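Local coordinates for pyridine synthase TbtD (Thermobispora bispora, PDB 5WA4) that catalyses the [4+2] aza-cycloaddition that forms the central pyridine ring of the thiopeptide antibiotic thiomuracin, working on a leader-peptide-bearing precursor, at the interface of chains A and B and the interface of chains A and C. Numbering follows the deposited sequence. Chains: chain A/B/C, Pyridine synthase TbtD.

Chain A meets a different copy of itself at each site, chain B in contact 1 and chain C in contact 2, and the centres of the two groups of C-alpha atoms lie about 33 Å apart. They share no residue. Contact 1 pairs helix 98-107 of chain A with helix 98-108 of chain B, with a loop threonine added, and meets mainly through carbon contacts; contact 2 sets helix 184-200 against helix 205-218 and is mainly polar. The A-C interface is two-fold symmetric, whereas the A-B interface is not exactly so. Six copies make up the deposited assembly, though either interface may be a product of crystal packing.

Contact 1: the interface of chains A and B. Residues chain A 99-100, 103; chain B 100, 331.
B:Leu100 reaches from helix 98-108 of one TbtD chain onto the start of the equivalent helix, 98-107, of another, a helix-to-helix apolar patch between two copies of a pyridine synthase of the lantibiotic dehydratase C-terminal family. Its CB leads away from the chain B backbone with CG anti to the backbone N (chi1 -176°), which carries the isobutyl fork towards chain A. From CG the two methyls part and take different neighbours. CD1 lies 3.5 Å from the backbone carbonyl oxygen O of A:Pro99, a carbon-to-oxygen contact of van der Waals kind, and it also rests 3.8 Å from CB of A:Arg103, one turn further along the helix. CD2 packs on the proline itself, 3.5 Å from the ring atom CB of A:Pro99, and stands 3.6 Å from the backbone N of A:Leu100. The fork thus straddles the link between A:Pro99 and A:Leu100, and the leucine of chain A contributes mainly its backbone to the touch.

Beside the base of the fork runs the aliphatic stem of A:Arg103, whose CG comes to 4.0 Å from CA of B:Leu100. With CG of the arginine opposite its own backbone N (chi1 173°), its first two methylenes lie along the leucine, and the bend at chi2 (60°) turns the chain beyond them. The proline ring is touched from chain B by a loop residue as well: the methyl CG2 of B:Thr331 approaches ring atom CG of A:Pro99 at 4.1 Å, the two side chains crossing at about a right angle. This looser contact adds to the cover over A:Pro99, of which 40 Å² is hidden by chain B.

Contact 2: the interface of chains A and C. Residues chain A 188-189, 192-193; chain C 206-207, 210.
A:Thr189 and C:Glu210 form a hydrogen bond across this helix-to-helix interface, in which helix 184-200 of one TbtD copy faces helix 205-218 of another; both helices belong to the lantibiotic dehydratase C-terminal family region, and the two-fold symmetry repeats the contact with the chains exchanged. The threonine hydroxyl OG1 donates to carboxylate oxygen OE1 of C:Glu210 at 2.8 Å, meeting it nearly along the C-O axis. Chi1 of -52° turns OG1 to the flank of the backbone N, opposite the carbonyl carbon, and leaves the methyl CG2 3.8 Å from the same OE1. NH1 of C:Arg207 lies 3.6 Å from OG1 of A:Thr189, near it without a clear bond, its chain bent at chi2 and chi3 and crossing the threonine at about a right angle.

Charge pairing uses the other carboxylate oxygen. OE2 of C:Glu210 forms a salt bridge with NE of A:Arg192 at 3.3 Å, and the accompanying hydrogen bond is weak. The guanidinium and carboxylate planes stand steeply to one another, 70° apart, and the bend at chi3 helps bring NE rather than the terminal nitrogens to the acid. A:Arg188 instead stacks over the glutamate, its guanidinium plane inclined by 25° to the carboxylate and its NH1 3.6 Å from the methylene CG of C:Glu210. With two arginines beside it, the carboxylate would probably be stabilised as an anion.

Apolar packing continues one turn along each helix. C:Val206 presents its CG1 methyl to the backbone of A:Ser193, lying 3.9 Å from CA, while the serine CB is more distant at 4.2 Å. The acid also packs against the helix backbone, its carboxylate carbon CD 3.9 Å from CA of A:Thr189.

Contact 1: the interface of chains A and B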
# COMPACT_ATOMS: atom_id res chain seq x y z
N PRO A 99 17.68 -0.50 24.11
CA PRO A 99 16.52 -0.56 23.19
C PRO A 99 16.70 0.35 21.98
O PRO A 99 16.32 -0.05 20.88
CB PRO A 99 15.35 -0.08 24.05
CG PRO A 99 15.81 -0.28 25.51
CD PRO A 99 17.30 -0.05 25.46
N LEU A 100 17.27 1.53 22.17
CA LEU A 100 17.48 2.42 21.04
C LEU A 100 18.46 1.81 20.04
O LEU A 100 18.28 1.92 18.82
CB LEU A 100 17.98 3.77 21.51
CG LEU A 100 18.44 4.77 20.45
CD1 LEU A 100 17.34 5.05 19.45
CD2 LEU A 100 18.96 6.06 21.09
N ARG A 103 17.11 -0.77 17.83
CA ARG A 103 16.27 -0.16 16.82
C ARG A 103 17.10 0.43 15.70
O ARG A 103 16.83 0.17 14.52
CB ARG A 103 15.38 0.92 17.41
CG ARG A 103 14.60 1.71 16.39
CD ARG A 103 13.68 0.81 15.58
NE ARG A 103 12.88 1.58 14.63
CZ ARG A 103 12.17 1.04 13.65
NH1 ARG A 103 12.17 -0.28 13.51
NH2 ARG A 103 11.44 1.81 12.85
N LEU B 100 12.70 4.82 18.01
CA LEU B 100 12.30 3.78 18.93
C LEU B 100 10.88 4.06 19.39
O LEU B 100 10.08 3.14 19.44
CB LEU B 100 13.25 3.67 20.12
CG LEU B 100 12.94 2.52 21.09
CD1 LEU B 100 13.12 1.17 20.43
CD2 LEU B 100 13.79 2.60 22.37
N THR B 331 14.63 -6.60 26.96
CA THR B 331 14.11 -5.98 25.72
C THR B 331 13.35 -7.03 24.92
O THR B 331 13.62 -8.22 25.06
CB THR B 331 15.21 -5.36 24.80
OG1 THR B 331 16.01 -6.39 24.19
CG2 THR B 331 16.09 -4.40 25.56

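Contact 2: the interface of chains A and C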
# COMPACT_ATOMS: atom_id res chain seq x y z
N ARG A 188 15.28 27.39 -1.82
CA ARG A 188 14.75 27.54 -0.46
C ARG A 188 13.59 26.58 -0.25
O ARG A 188 13.19 26.31 0.88
CB ARG A 188 14.32 28.98 -0.20
CG ARG A 188 13.18 29.43 -1.07
CD ARG A 188 12.96 30.94 -1.02
NE ARG A 188 11.93 31.35 -1.96
CZ ARG A 188 10.68 31.67 -1.62
NH1 ARG A 188 10.31 31.67 -0.35
NH2 ARG A 188 9.82 32.02 -2.56
N THR A 189 13.06 26.04 -1.34
CA THR A 189 11.99 25.05 -1.28
C THR A 189 12.54 23.73 -0.72
O THR A 189 11.93 23.12 0.17
CB THR A 189 11.36 24.80 -2.68
OG1 THR A 189 10.97 26.04 -3.26
CG2 THR A 189 10.16 23.91 -2.56
N ARG A 192 12.99 23.75 3.06
CA ARG A 192 11.79 23.68 3.90
C ARG A 192 11.26 22.26 3.86
O ARG A 192 10.76 21.73 4.86
CB ARG A 192 10.72 24.67 3.45
CG ARG A 192 9.50 24.73 4.39
CD ARG A 192 8.44 25.72 3.93
NE ARG A 192 8.88 27.10 4.06
CZ ARG A 192 9.05 27.72 5.22
NH1 ARG A 192 8.81 27.09 6.36
NH2 ARG A 192 9.45 28.99 5.24
N SER A 193 11.37 21.66 2.69
CA SER A 193 11.02 20.26 2.53
C SER A 193 11.79 19.34 3.50
O SER A 193 11.18 18.53 4.21
CB SER A 193 11.28 19.84 1.08
OG SER A 193 11.04 18.46 0.92
N VAL C 206 4.20 21.22 0.96
CA VAL C 206 5.35 22.09 1.16
C VAL C 206 5.33 23.29 0.20
O VAL C 206 5.61 24.41 0.62
CB VAL C 206 6.71 21.33 1.01
CG1 VAL C 206 7.89 22.27 1.26
CG2 VAL C 206 6.79 20.13 1.96
N ARG C 207 4.99 23.09 -1.07
CA ARG C 207 4.88 24.25 -1.98
C ARG C 207 3.71 25.18 -1.59
O ARG C 207 3.82 26.41 -1.72
CB ARG C 207 4.73 23.82 -3.44
CG ARG C 207 4.54 25.01 -4.38
CD ARG C 207 5.85 25.37 -5.08
NE ARG C 207 6.14 26.81 -5.07
CZ ARG C 207 7.34 27.33 -5.34
NH1 ARG C 207 8.36 26.53 -5.64
NH2 ARG C 207 7.52 28.65 -5.30
N GLU C 210 5.03 27.46 1.21
CA GLU C 210 5.87 28.57 0.78
C GLU C 210 5.05 29.72 0.23
O GLU C 210 5.29 30.87 0.64
CB GLU C 210 6.92 28.13 -0.23
CG GLU C 210 8.29 28.73 0.16
CD GLU C 210 9.46 27.79 -0.04
OE1 GLU C 210 9.71 27.39 -1.21
OE2 GLU C 210 10.12 27.43 0.97